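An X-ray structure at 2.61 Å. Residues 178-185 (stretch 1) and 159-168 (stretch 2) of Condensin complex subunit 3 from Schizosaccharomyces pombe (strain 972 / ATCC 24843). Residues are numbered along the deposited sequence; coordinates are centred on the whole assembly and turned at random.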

# COMPACT_ATOMS: atom_id res chain seq x y z
N SER A 178 5.35 19.96 8.25
CA SER A 178 5.40 21.02 9.25
C SER A 178 4.13 21.03 10.09
O SER A 178 4.19 21.16 11.32
CB SER A 178 5.60 22.37 8.57
OG SER A 178 5.80 23.39 9.53
N VAL A 179 2.97 20.89 9.45
CA VAL A 179 1.72 20.79 10.20
C VAL A 179 1.73 19.52 11.04
O VAL A 179 1.28 19.52 12.19
CB VAL A 179 0.51 20.80 9.24
CG1 VAL A 179 -0.78 20.96 10.02
CG2 VAL A 179 0.63 21.92 8.21
N LEU A 180 2.25 18.43 10.48
CA LEU A 180 2.28 17.16 11.18
C LEU A 180 3.15 17.22 12.43
O LEU A 180 2.92 16.47 13.38
CB LEU A 180 2.78 16.07 10.23
CG LEU A 180 2.95 14.64 10.74
CD1 LEU A 180 1.72 14.17 11.49
CD2 LEU A 180 3.26 13.73 9.56
N LEU A 181 4.14 18.11 12.44
CA LEU A 181 5.11 18.17 13.52
C LEU A 181 4.76 19.16 14.63
O LEU A 181 5.41 19.14 15.68
CB LEU A 181 6.49 18.52 12.96
CG LEU A 181 7.38 17.33 12.57
CD1 LEU A 181 8.56 17.81 11.74
CD2 LEU A 181 7.86 16.59 13.80
N ASN A 182 3.75 20.01 14.42
CA ASN A 182 3.42 21.04 15.40
C ASN A 182 1.96 21.06 15.81
O ASN A 182 1.60 21.82 16.71
CB ASN A 182 3.79 22.43 14.86
CG ASN A 182 5.24 22.51 14.42
OD1 ASN A 182 6.11 22.91 15.20
ND2 ASN A 182 5.51 22.13 13.18
N ILE A 183 1.10 20.24 15.20
CA ILE A 183 -0.31 20.23 15.57
C ILE A 183 -0.48 19.52 16.92
O ILE A 183 0.33 18.69 17.33
CB ILE A 183 -1.16 19.57 14.48
CG1 ILE A 183 -2.64 19.64 14.84
CG2 ILE A 183 -0.73 18.12 14.27
CD1 ILE A 183 -3.56 19.49 13.65
N GLU A 184 -1.56 19.87 17.61
CA GLU A 184 -1.85 19.26 18.90
C GLU A 184 -2.24 17.80 18.70
O GLU A 184 -2.83 17.42 17.68
CB GLU A 184 -2.97 20.01 19.63
CG GLU A 184 -4.39 19.53 19.32
CD GLU A 184 -5.44 20.25 20.15
OE1 GLU A 184 -6.07 21.20 19.63
OE2 GLU A 184 -5.62 19.87 21.33
N VAL A 185 -1.92 16.98 19.69
CA VAL A 185 -2.18 15.55 19.65
C VAL A 185 -3.37 15.27 20.56
O VAL A 185 -3.28 15.40 21.79
CB VAL A 185 -0.95 14.74 20.08
CG1 VAL A 185 -1.27 13.25 20.12
CG2 VAL A 185 0.20 15.00 19.12
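Stretch 2, residues 159-168: VRNILLFLLQ

A single carboxylate oxygen closes one end of this otherwise greasy contact: Glu-184 OE1 accepts hydrogen bonds from both Arg-160 NE, at 2.8 Å, and Arg-160 NH2, at 3.0 Å, in a salt bridge. The oxygen lies at the edge of the guanidinium, near its plane, where the two N-H groups can converge on it. The example illustrates a general principle of helical packing, that apolar side chains make up most of an interface while a charged pair is accommodated at its edge, where the residues remain partly exposed.

Stretch 2 is helical throughout, part of a helix that extends beyond it in both directions. It runs roughly against the helix that opens stretch 1, the N-to-C directions differing by 137° (signed crossing angle -137°) and the axes approaching to 9.2 Å. The closest CA atoms are those of Val-179 and Leu-167, 5.7 Å apart. Val-179, its CA-to-CB bond toward stretch 2, packs closely here: its CG1 reaches 3.3 Å from the backbone O of Leu-163, and lies 3.6 Å from Leu-163 CB and 3.8 Å from Leu-167 CB. Leu-163 O accepts the helical hydrogen bond from Leu-167 N at 2.9 Å, and the valine methyl, which has no polar hydrogen to offer, only packs against it. Leu-180, whose CA-to-CB bond points sideways, still places its CB 3.7 Å from Leu-167 CD1.

Beyond the helix, stretch 1 continues in extended conformation, with psi near 150° at Ile-183 and Glu-184. The contact nevertheless proceeds in antiparallel order, to earlier residues of stretch 2. Ile-183, with both chi angles t, sets CD1 3.8 Å from Leu-163 CB and 3.6 Å from Leu-164 CD2; Leu-164 points its CA-to-CB bond away, yet its end comes nearer. One step further, Glu-184 meets Arg-160. Altogether the pairing buries 432 Å², summed over both sides.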

# COMPACT_ATOMS: atom_id res chain seq x y z
N VAL A 159 -8.43 27.69 14.84
CA VAL A 159 -6.99 27.50 14.71
C VAL A 159 -6.70 26.07 14.25
O VAL A 159 -6.09 25.84 13.20
CB VAL A 159 -6.27 27.79 16.04
CG1 VAL A 159 -4.79 27.97 15.82
CG2 VAL A 159 -6.84 29.03 16.74
N ARG A 160 -7.16 25.10 15.04
CA ARG A 160 -6.85 23.70 14.80
C ARG A 160 -7.41 23.23 13.46
O ARG A 160 -6.69 22.67 12.63
CB ARG A 160 -7.40 22.86 15.95
CG ARG A 160 -7.37 21.35 15.76
CD ARG A 160 -8.49 20.69 16.54
NE ARG A 160 -8.28 20.73 17.98
CZ ARG A 160 -9.20 20.41 18.88
NH1 ARG A 160 -10.42 20.05 18.49
NH2 ARG A 160 -8.92 20.47 20.17
N ASN A 161 -8.72 23.45 13.25
CA ASN A 161 -9.38 22.90 12.06
C ASN A 161 -8.65 23.28 10.78
O ASN A 161 -8.68 22.52 9.80
CB ASN A 161 -10.83 23.39 12.01
CG ASN A 161 -11.65 22.90 13.19
OD1 ASN A 161 -11.34 21.88 13.80
ND2 ASN A 161 -12.71 23.63 13.51
N ILE A 162 -7.99 24.44 10.76
CA ILE A 162 -7.26 24.86 9.56
C ILE A 162 -6.03 23.99 9.35
O ILE A 162 -5.66 23.71 8.21
CB ILE A 162 -6.90 26.35 9.68
CG1 ILE A 162 -8.18 27.19 9.63
CG2 ILE A 162 -5.94 26.77 8.57
CD1 ILE A 162 -8.00 28.58 10.16
N LEU A 163 -5.39 23.56 10.43
CA LEU A 163 -4.19 22.74 10.29
C LEU A 163 -4.54 21.33 9.81
O LEU A 163 -3.87 20.80 8.92
CB LEU A 163 -3.45 22.69 11.63
CG LEU A 163 -2.99 24.07 12.11
CD1 LEU A 163 -2.51 24.02 13.55
CD2 LEU A 163 -1.89 24.63 11.21
N LEU A 164 -5.58 20.73 10.38
CA LEU A 164 -6.09 19.48 9.84
C LEU A 164 -6.34 19.60 8.34
O LEU A 164 -6.10 18.65 7.58
CB LEU A 164 -7.40 19.09 10.54
CG LEU A 164 -7.41 19.02 12.06
CD1 LEU A 164 -8.84 18.85 12.55
CD2 LEU A 164 -6.54 17.87 12.55
N PHE A 165 -6.80 20.77 7.91
CA PHE A 165 -7.21 20.96 6.52
C PHE A 165 -6.01 20.97 5.58
O PHE A 165 -6.06 20.38 4.49
CB PHE A 165 -8.01 22.26 6.42
CG PHE A 165 -8.24 22.74 5.02
CD1 PHE A 165 -7.39 23.66 4.45
CD2 PHE A 165 -9.32 22.29 4.29
CE1 PHE A 165 -7.60 24.12 3.16
CE2 PHE A 165 -9.54 22.74 3.00
CZ PHE A 165 -8.68 23.66 2.44
N LEU A 166 -4.91 21.62 5.98
CA LEU A 166 -3.71 21.63 5.16
C LEU A 166 -2.97 20.30 5.25
O LEU A 166 -2.57 19.73 4.23
CB LEU A 166 -2.80 22.78 5.59
CG LEU A 166 -3.33 24.18 5.32
CD1 LEU A 166 -2.45 25.21 5.99
CD2 LEU A 166 -3.42 24.45 3.83
N LEU A 167 -2.76 19.81 6.47
CA LEU A 167 -2.18 18.49 6.70
C LEU A 167 -2.81 17.46 5.78
O LEU A 167 -2.14 16.54 5.31
CB LEU A 167 -2.37 18.09 8.16
CG LEU A 167 -1.98 16.67 8.55
CD1 LEU A 167 -0.48 16.50 8.46
CD2 LEU A 167 -2.49 16.34 9.94
N GLN A 168 -4.11 17.61 5.53
CA GLN A 168 -4.89 16.61 4.82
C GLN A 168 -4.93 16.84 3.32
O GLN A 168 -5.03 15.87 2.55
CB GLN A 168 -6.31 16.60 5.39
CG GLN A 168 -7.25 15.58 4.78
CD GLN A 168 -8.64 15.60 5.43
OE1 GLN A 168 -9.58 15.03 4.88
NE2 GLN A 168 -8.77 16.25 6.58